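Local coordinates for protein urea carboxylase (Thermus thermophilus, PDB 3OEP) that is of unknown function but resembles KipI and KipA joined in one chain, and may have hydrolase activity and bind ATP, at residues A[3-9]-A[44-50]; A[108-114]-A[192-198]; A[260-265]-A[290-294]. All coordinates share one frame; numbering follows the deposited sequence.

Contact 1: residues A[3-9]-A[44-50]; sequences RGFYLRF and GVLYLEY
Tyr-47 sets CD1 above the centre of one face of the Tyr-6 ring, 3.4 Å from Tyr-6 CZ, with the two planes inclined at 37°. The opposite face of Tyr-6 takes NH2 of Arg-8 near its rim, so the phenol is held between Tyr-47 CD1 and the Arg-8 guanidinium. Val-45 CG1 touches the Tyr-6 ring edge at CD1 (3.6 Å), while its CG2 lies alongside NH1 of Arg-8. The polar ends lead elsewhere: Tyr-6 OH bonds to the carbonyl of Pro-439, and Arg-8 forms a salt bridge with Glu-438.

The opposite face of the sheet from Tyr-6 and Tyr-47 carries Arg-3, Phe-5, Leu-7, Leu-46, Leu-48 and Tyr-50. Tyr-50 has CG between its backbone N and carbonyl carbon (chi1 63°), which folds the ring back across the neighbouring strand. There Arg-3 CB lies over one ring face in a CH-pi contact, 4.1 Å from the centroid, and CE1 of Tyr-50 meets CD2 of Phe-5 at 3.6 Å. The far side of the Phe-5 ring meets Leu-48, CZ 3.8 Å from Leu-48 CD1, and Leu-48 CB lies over one face near the rim. One water joins Tyr-50 OH to Arg-3 NH1, 2.7 Å from each, linking the two polar ends.

Seven backbone hydrogen bonds hold the strands, paired between Arg-3 and Tyr-50, Phe-5 and Leu-48, and Leu-7 and Leu-46, with a last one from Phe-9 N to Gly-44 O at 2.8 Å. Helices 15-30 and 57-66 cover the face bearing Leu-7, Leu-46 and Leu-48. This is a regular antiparallel strand pair at the edge of a three-stranded sheet backed by helices, an alpha/beta layer in the N-terminal, KipI-like part of the protein.

Contact 2: residues A[108-114]-A[192-198]; sequences QKPLYRV and GDRVRFL
Phe-197 turns its edge toward one face of the Tyr-112 ring in an offset edge-to-face pair, planes 82° apart and CD2 of Phe-197 3.5 Å from Tyr-112 CE1. CB of Pro-110 covers the opposite face of Tyr-112, over its centre, and the carbonyl O of Val-195 meets the ring edge. The Arg-194 guanidinium has Leu-111 CD2 over one face, offset to the rim, and Leu-111 O at its edge. Bends at chi2 and chi3 fold this arginine back over the facing strand, where NH2 donates to Leu-111 O (2.9 Å) and NE to Tyr-112 O (3.1 Å). The latter oxygen also accepts from Val-195 N, the two donors arriving from opposite faces of the carbonyl plane.

In one of its two conformers, Arg-196 reaches the turn before the strand and bonds through NH1 to Lys-109 O, so this link is less certain. A water donates to Gln-108 O and Pro-110 O and accepts from Phe-197 N, bridging turn and strand. Val-114 and Gly-192 close the other end through N-H bonds to Asp-193 O and Val-114 O.

Strand 112-117 lies between strands 124-127 and 194-199 in the sheet, with strand 77-83 beyond 194-199; Leu-126 packs on Tyr-112, Val-114, Val-195 and Phe-197, Ile-80 on Val-195 and Phe-197, and helix 100-108 leads into the turn.

Contact 3: residues A[260-265]-A[290-294]; sequences LANRLV and VAAFA. With SO4 (sulfate ion), chain E.
Ala-292 places its CB in a shallow seat formed by the last turn of the helix, touching Leu-264 CB and Val-265 CG1, each at 3.7 Å, and Ala-261 O at 3.5 Å. Val-265, just past the helix, sets CG1 anti to its carbonyl carbon (chi1 -62°), which lays this branch along the strand from Ala-292 to Val-290, where it meets Val-290 CG1 at 4.2 Å. Ala-294, two residues farther on and facing the same way, meets Ala-261 methyl to methyl, CB to CB at 3.8 Å, with Leu-260 at its flank. With alanines on the facing surfaces, the axes of helix 260-264 and strand 290-294 approach to 7.3 Å, nearly antiparallel at 154°; no hydrogen bond crosses between them.

On the helix side away from the strand, Arg-263 extends to a sulfate, probably from the crystallisation liquor. NE donates to O1 and NH2 to O2 (2.8 Å), both bonds almost straight, with the sulfur in the guanidinium plane; Ala-269 N also binds the anion.

Ala-335 of strand 331-336 packs on Ala-261 and Val-265, extending the same seam. The result is plain alpha/beta packing, helix 255-264 lying against one face of an antiparallel sheet in the KipA-like part of the protein.

How the contacts relate
From the N terminus, contact 1 closes first: its 34-residue connection holds helix 15-30 and strand 36-42, so strand 45-50 returns between strands 3-8 and 36-42. Contact 2 follows across 77 residues that include strands 124-127 to 169-174, and so joins strands 112-117 and 194-199 within a seven-stranded mixed sheet. Contact 3 spans the shortest connection, 24 residues, and ties helix 255-264 to strand 289-295 in the subdomain A and B region, whereas contact 1 belongs to the subdomain C and D region. The three lie in series, none nesting or crossing. Contacts 1 and 2 lie nearer each other, nearest atoms about 9 Å apart, without touching; contacts 2 and 3 have centres about 51 Å apart.

Contact 1: residues A[3-9]-A[44-50]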
# COMPACT_ATOMS: atom_id res chain seq x y z
N ARG A 3 13.11 7.62 -5.15
CA ARG A 3 13.92 6.82 -6.05
C ARG A 3 14.24 5.50 -5.34
O ARG A 3 14.18 5.42 -4.12
CB ARG A 3 15.20 7.56 -6.38
CG ARG A 3 15.92 7.05 -7.62
CD ARG A 3 16.98 8.06 -8.06
NE ARG A 3 16.38 9.27 -8.63
CZ ARG A 3 17.00 10.44 -8.76
NH1 ARG A 3 18.25 10.61 -8.35
NH2 ARG A 3 16.35 11.47 -9.29
N GLY A 4 14.56 4.47 -6.11
CA GLY A 4 14.87 3.17 -5.51
C GLY A 4 15.79 2.33 -6.35
O GLY A 4 15.97 2.58 -7.55
N PHE A 5 16.41 1.34 -5.72
CA PHE A 5 17.18 0.34 -6.44
C PHE A 5 17.20 -0.98 -5.69
O PHE A 5 16.92 -1.03 -4.49
CB PHE A 5 18.61 0.83 -6.73
CG PHE A 5 19.43 1.11 -5.49
CD1 PHE A 5 20.19 0.11 -4.90
CD2 PHE A 5 19.46 2.38 -4.95
CE1 PHE A 5 20.94 0.37 -3.76
CE2 PHE A 5 20.22 2.65 -3.82
CZ PHE A 5 20.96 1.65 -3.22
N TYR A 6 17.53 -2.03 -6.43
CA TYR A 6 17.54 -3.39 -5.92
C TYR A 6 18.96 -3.91 -5.83
O TYR A 6 19.76 -3.74 -6.76
CB TYR A 6 16.74 -4.31 -6.84
CG TYR A 6 15.25 -4.00 -6.95
CD1 TYR A 6 14.32 -4.70 -6.18
CD2 TYR A 6 14.78 -3.04 -7.84
CE1 TYR A 6 12.96 -4.43 -6.28
CE2 TYR A 6 13.41 -2.76 -7.95
CZ TYR A 6 12.51 -3.47 -7.17
OH TYR A 6 11.16 -3.22 -7.26
N LEU A 7 19.29 -4.53 -4.70
CA LEU A 7 20.49 -5.33 -4.56
C LEU A 7 20.07 -6.79 -4.59
O LEU A 7 19.06 -7.17 -3.97
CB LEU A 7 21.21 -4.99 -3.26
CG LEU A 7 21.64 -3.53 -3.10
CD1 LEU A 7 22.36 -3.35 -1.77
CD2 LEU A 7 22.50 -3.06 -4.26
N ARG A 8 20.81 -7.61 -5.33
CA ARG A 8 20.44 -9.00 -5.55
C ARG A 8 21.61 -9.90 -5.18
O ARG A 8 22.69 -9.78 -5.77
CB ARG A 8 20.01 -9.20 -7.01
CG ARG A 8 18.84 -8.31 -7.41
CD ARG A 8 18.52 -8.35 -8.90
NE ARG A 8 17.42 -7.43 -9.21
CZ ARG A 8 16.13 -7.69 -8.99
NH1 ARG A 8 15.74 -8.85 -8.47
NH2 ARG A 8 15.22 -6.78 -9.29
N PHE A 9 21.39 -10.77 -4.20
CA PHE A 9 22.46 -11.58 -3.61
C PHE A 9 22.42 -13.06 -3.99
O PHE A 9 23.32 -13.82 -3.64
CB PHE A 9 22.42 -11.44 -2.09
CG PHE A 9 22.59 -10.03 -1.62
CD1 PHE A 9 23.82 -9.40 -1.72
CD2 PHE A 9 21.52 -9.32 -1.11
CE1 PHE A 9 23.99 -8.09 -1.31
CE2 PHE A 9 21.68 -8.01 -0.70
CZ PHE A 9 22.91 -7.40 -0.80
N GLY A 44 16.43 -13.35 -1.91
CA GLY A 44 17.79 -12.81 -2.05
C GLY A 44 17.87 -11.36 -2.48
O GLY A 44 18.93 -10.89 -2.86
N VAL A 45 16.75 -10.63 -2.41
CA VAL A 45 16.69 -9.27 -2.93
C VAL A 45 16.48 -8.27 -1.80
O VAL A 45 15.69 -8.52 -0.87
CB VAL A 45 15.53 -9.13 -3.93
CG1 VAL A 45 15.46 -7.72 -4.48
CG2 VAL A 45 15.67 -10.14 -5.05
N LEU A 46 17.16 -7.13 -1.89
CA LEU A 46 16.93 -6.01 -1.00
C LEU A 46 16.59 -4.79 -1.84
O LEU A 46 17.36 -4.40 -2.71
CB LEU A 46 18.18 -5.73 -0.15
CG LEU A 46 18.12 -4.54 0.81
CD1 LEU A 46 16.98 -4.67 1.80
CD2 LEU A 46 19.46 -4.38 1.52
N TYR A 47 15.41 -4.22 -1.59
CA TYR A 47 14.99 -2.99 -2.26
C TYR A 47 15.18 -1.82 -1.31
O TYR A 47 14.70 -1.84 -0.17
CB TYR A 47 13.52 -3.10 -2.67
CG TYR A 47 12.99 -1.87 -3.36
CD1 TYR A 47 13.52 -1.44 -4.58
CD2 TYR A 47 11.95 -1.12 -2.81
CE1 TYR A 47 13.04 -0.31 -5.22
CE2 TYR A 47 11.46 0.02 -3.46
CZ TYR A 47 12.02 0.42 -4.66
OH TYR A 47 11.56 1.53 -5.33
N LEU A 48 15.87 -0.79 -1.78
CA LEU A 48 16.10 0.41 -0.99
C LEU A 48 15.43 1.58 -1.68
O LEU A 48 15.64 1.81 -2.88
CB LEU A 48 17.60 0.67 -0.83
CG LEU A 48 18.39 -0.43 -0.13
CD1 LEU A 48 19.87 -0.07 -0.07
CD2 LEU A 48 17.83 -0.71 1.27
N GLU A 49 14.60 2.31 -0.93
CA GLU A 49 13.91 3.48 -1.44
C GLU A 49 14.39 4.69 -0.65
O GLU A 49 14.52 4.64 0.57
CB GLU A 49 12.40 3.28 -1.28
CG GLU A 49 11.55 4.15 -2.17
CD GLU A 49 10.08 4.02 -1.81
OE1 GLU A 49 9.74 4.30 -0.65
OE2 GLU A 49 9.27 3.65 -2.68
N TYR A 50 14.67 5.78 -1.36
CA TYR A 50 15.28 6.94 -0.72
C TYR A 50 14.87 8.24 -1.40
O TYR A 50 14.46 8.24 -2.57
CB TYR A 50 16.81 6.78 -0.72
CG TYR A 50 17.41 6.73 -2.10
CD1 TYR A 50 17.37 5.56 -2.86
CD2 TYR A 50 17.98 7.86 -2.68
CE1 TYR A 50 17.91 5.51 -4.13
CE2 TYR A 50 18.52 7.82 -3.95
CZ TYR A 50 18.48 6.65 -4.68
OH TYR A 50 19.02 6.61 -5.95
O HOH W 1 19.95 8.85 -7.16
O HOH W 2 18.61 4.63 -7.71

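Contact 2: residues A[108-114]-A[192-198]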
# COMPACT_ATOMS: atom_id res chain seq x y z
N GLN A 108 4.04 -30.45 8.38
CA GLN A 108 4.63 -30.18 9.69
C GLN A 108 6.11 -30.51 9.79
O GLN A 108 6.76 -30.10 10.75
CB GLN A 108 3.91 -30.98 10.77
CG GLN A 108 2.47 -30.58 10.98
CD GLN A 108 1.74 -31.57 11.84
OE1 GLN A 108 1.85 -31.55 13.07
NE2 GLN A 108 0.98 -32.46 11.21
N LYS A 109 6.65 -31.25 8.83
CA LYS A 109 8.02 -31.76 8.94
C LYS A 109 9.13 -30.69 8.97
O LYS A 109 9.99 -30.74 9.85
CB LYS A 109 8.30 -32.81 7.85
CG LYS A 109 9.60 -33.57 8.05
CD LYS A 109 9.69 -34.75 7.09
CE LYS A 109 10.98 -35.54 7.28
NZ LYS A 109 12.16 -34.86 6.67
N PRO A 110 9.13 -29.73 8.03
CA PRO A 110 10.27 -28.80 8.00
C PRO A 110 10.34 -27.80 9.15
O PRO A 110 9.32 -27.47 9.76
CB PRO A 110 10.06 -28.02 6.69
CG PRO A 110 9.11 -28.81 5.90
CD PRO A 110 8.22 -29.50 6.90
N LEU A 111 11.55 -27.33 9.42
CA LEU A 111 11.72 -26.09 10.16
C LEU A 111 11.78 -25.01 9.09
O LEU A 111 12.80 -24.86 8.40
CB LEU A 111 12.99 -26.11 11.00
CG LEU A 111 13.22 -24.83 11.82
CD1 LEU A 111 12.07 -24.58 12.78
CD2 LEU A 111 14.54 -24.93 12.57
N TYR A 112 10.68 -24.29 8.91
CA TYR A 112 10.58 -23.29 7.86
C TYR A 112 11.29 -22.01 8.24
O TYR A 112 11.54 -21.75 9.41
CB TYR A 112 9.13 -22.94 7.58
CG TYR A 112 8.29 -24.07 7.03
CD1 TYR A 112 7.54 -24.88 7.86
CD2 TYR A 112 8.24 -24.31 5.66
CE1 TYR A 112 6.76 -25.91 7.35
CE2 TYR A 112 7.46 -25.33 5.14
CZ TYR A 112 6.72 -26.13 5.99
OH TYR A 112 5.93 -27.14 5.48
N ARG A 113 11.61 -21.21 7.23
CA ARG A 113 12.16 -19.88 7.40
C ARG A 113 11.24 -18.88 6.70
O ARG A 113 10.75 -19.15 5.60
CB ARG A 113 13.55 -19.83 6.78
CG ARG A 113 14.23 -18.48 6.84
CD ARG A 113 15.56 -18.53 6.10
NE ARG A 113 16.17 -17.21 6.06
CZ ARG A 113 16.98 -16.70 6.98
NH1 ARG A 113 17.35 -17.42 8.04
NH2 ARG A 113 17.45 -15.47 6.83
N VAL A 114 11.02 -17.74 7.34
CA VAL A 114 10.30 -16.63 6.72
C VAL A 114 11.24 -15.91 5.75
O VAL A 114 12.13 -15.18 6.18
CB VAL A 114 9.77 -15.62 7.76
CG1 VAL A 114 9.04 -14.47 7.06
CG2 VAL A 114 8.85 -16.31 8.76
N GLY A 192 13.06 -13.65 8.42
CA GLY A 192 14.13 -14.43 9.01
C GLY A 192 13.78 -15.32 10.19
O GLY A 192 14.59 -16.13 10.60
N ASP A 193 12.58 -15.17 10.76
CA ASP A 193 12.14 -16.09 11.81
C ASP A 193 12.08 -17.53 11.29
O ASP A 193 11.89 -17.77 10.10
CB ASP A 193 10.74 -15.72 12.33
CG ASP A 193 10.75 -14.57 13.32
OD1 ASP A 193 11.84 -14.17 13.79
OD2 ASP A 193 9.65 -14.07 13.63
N ARG A 194 12.24 -18.48 12.20
CA ARG A 194 11.99 -19.88 11.89
C ARG A 194 10.61 -20.23 12.42
O ARG A 194 10.16 -19.69 13.43
CB ARG A 194 13.07 -20.79 12.49
CG ARG A 194 14.50 -20.42 12.11
CD ARG A 194 14.72 -20.37 10.60
NE ARG A 194 14.60 -21.69 9.96
CZ ARG A 194 15.58 -22.59 9.85
NH1 ARG A 194 16.80 -22.34 10.33
NH2 ARG A 194 15.35 -23.75 9.24
N VAL A 195 9.94 -21.13 11.72
CA VAL A 195 8.55 -21.45 12.01
C VAL A 195 8.33 -22.94 11.93
O VAL A 195 8.83 -23.61 11.03
CB VAL A 195 7.62 -20.76 10.99
CG1 VAL A 195 6.18 -21.23 11.18
CG2 VAL A 195 7.73 -19.24 11.10
N ARG A 196 7.58 -23.47 12.89
CA ARG A 196 7.14 -24.86 12.87
C ARG A 196 5.62 -24.91 13.01
O ARG A 196 5.05 -24.20 13.84
CB ARG A 196 7.79 -25.67 13.99
CG ARG A 196 9.21 -26.12 13.67
CD ARG A 196 9.63 -27.34 14.48
NE ARG A 196 8.75 -28.48 14.29
CZ ARG A 196 8.82 -29.32 13.26
NH1 ARG A 196 9.71 -29.14 12.30
NH2 ARG A 196 7.97 -30.34 13.19
N PHE A 197 4.98 -25.73 12.18
CA PHE A 197 3.56 -25.97 12.27
C PHE A 197 3.31 -27.22 13.11
O PHE A 197 4.10 -28.17 13.08
CB PHE A 197 2.96 -26.18 10.88
CG PHE A 197 2.94 -24.94 10.03
CD1 PHE A 197 1.92 -24.02 10.14
CD2 PHE A 197 3.94 -24.70 9.10
CE1 PHE A 197 1.89 -22.89 9.34
CE2 PHE A 197 3.92 -23.56 8.31
CZ PHE A 197 2.89 -22.66 8.43
N LEU A 198 2.21 -27.22 13.84
CA LEU A 198 1.84 -28.35 14.68
C LEU A 198 0.34 -28.55 14.66
O LEU A 198 -0.41 -27.62 14.93
CB LEU A 198 2.31 -28.09 16.11
CG LEU A 198 2.02 -29.19 17.12
CD1 LEU A 198 2.79 -30.46 16.77
CD2 LEU A 198 2.39 -28.69 18.51
O HOH W 3 6.74 -27.39 10.58

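Contact 3: residues A[260-265]-A[290-294]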
# COMPACT_ATOMS: atom_id res chain seq x y z
N LEU A 260 0.02 21.69 -1.24
CA LEU A 260 -0.50 23.03 -1.52
C LEU A 260 -1.63 23.41 -0.56
O LEU A 260 -1.63 24.52 -0.01
CB LEU A 260 -0.99 23.14 -2.97
CG LEU A 260 -1.59 24.50 -3.38
CD1 LEU A 260 -0.62 25.62 -3.06
CD2 LEU A 260 -1.97 24.51 -4.85
N ALA A 261 -2.58 22.51 -0.37
CA ALA A 261 -3.68 22.73 0.58
C ALA A 261 -3.16 23.06 1.98
O ALA A 261 -3.59 24.03 2.59
CB ALA A 261 -4.61 21.52 0.61
N ASN A 262 -2.21 22.26 2.47
CA ASN A 262 -1.63 22.50 3.79
C ASN A 262 -0.88 23.82 3.88
O ASN A 262 -1.01 24.55 4.86
CB ASN A 262 -0.70 21.36 4.19
CG ASN A 262 -1.42 20.26 4.95
OD1 ASN A 262 -2.37 20.53 5.69
ND2 ASN A 262 -0.98 19.02 4.77
N ARG A 263 -0.11 24.14 2.85
CA ARG A 263 0.66 25.37 2.85
C ARG A 263 -0.23 26.62 2.82
O ARG A 263 0.12 27.64 3.42
CB ARG A 263 1.67 25.36 1.70
CG ARG A 263 2.86 24.46 2.02
CD ARG A 263 3.65 24.10 0.78
NE ARG A 263 4.81 23.26 1.10
CZ ARG A 263 5.46 22.49 0.23
NH1 ARG A 263 5.07 22.41 -1.04
NH2 ARG A 263 6.50 21.77 0.64
N LEU A 264 -1.38 26.53 2.16
CA LEU A 264 -2.33 27.65 2.11
C LEU A 264 -2.87 28.04 3.49
O LEU A 264 -3.21 29.20 3.69
CB LEU A 264 -3.49 27.33 1.17
CG LEU A 264 -3.15 27.40 -0.31
CD1 LEU A 264 -4.21 26.65 -1.13
CD2 LEU A 264 -3.01 28.86 -0.76
N VAL A 265 -2.94 27.09 4.41
CA VAL A 265 -3.41 27.37 5.77
C VAL A 265 -2.28 27.36 6.81
O VAL A 265 -2.53 27.23 8.01
CB VAL A 265 -4.53 26.41 6.18
CG1 VAL A 265 -5.74 26.59 5.27
CG2 VAL A 265 -4.05 24.94 6.18
N VAL A 290 -10.42 28.24 9.22
CA VAL A 290 -9.84 28.60 7.95
C VAL A 290 -9.38 27.30 7.32
O VAL A 290 -8.64 26.52 7.92
CB VAL A 290 -8.71 29.61 8.09
CG1 VAL A 290 -8.01 29.83 6.75
CG2 VAL A 290 -9.27 30.93 8.62
N ALA A 291 -9.90 27.05 6.12
CA ALA A 291 -9.64 25.81 5.41
C ALA A 291 -9.16 26.13 4.00
O ALA A 291 -9.30 27.26 3.53
CB ALA A 291 -10.92 24.95 5.36
N ALA A 292 -8.57 25.14 3.34
CA ALA A 292 -8.15 25.32 1.95
C ALA A 292 -8.48 24.07 1.15
O ALA A 292 -8.35 22.95 1.65
CB ALA A 292 -6.66 25.61 1.86
N PHE A 293 -8.90 24.30 -0.09
CA PHE A 293 -9.26 23.26 -1.02
C PHE A 293 -8.25 23.27 -2.16
O PHE A 293 -7.93 24.33 -2.70
CB PHE A 293 -10.68 23.51 -1.53
CG PHE A 293 -11.08 22.63 -2.68
CD1 PHE A 293 -11.60 23.18 -3.84
CD2 PHE A 293 -10.91 21.25 -2.60
CE1 PHE A 293 -11.96 22.37 -4.91
CE2 PHE A 293 -11.27 20.44 -3.67
CZ PHE A 293 -11.79 21.00 -4.82
N ALA A 294 -7.71 22.10 -2.49
CA ALA A 294 -6.77 21.97 -3.59
C ALA A 294 -6.98 20.62 -4.28
O ALA A 294 -7.72 19.78 -3.77
CB ALA A 294 -5.32 22.10 -3.10
S SO4 E . 6.85 22.51 4.45
O1 SO4 E . 5.72 23.36 4.07
O2 SO4 E . 7.25 21.70 3.29
O3 SO4 E . 6.47 21.62 5.55
O4 SO4 E . 7.97 23.35 4.87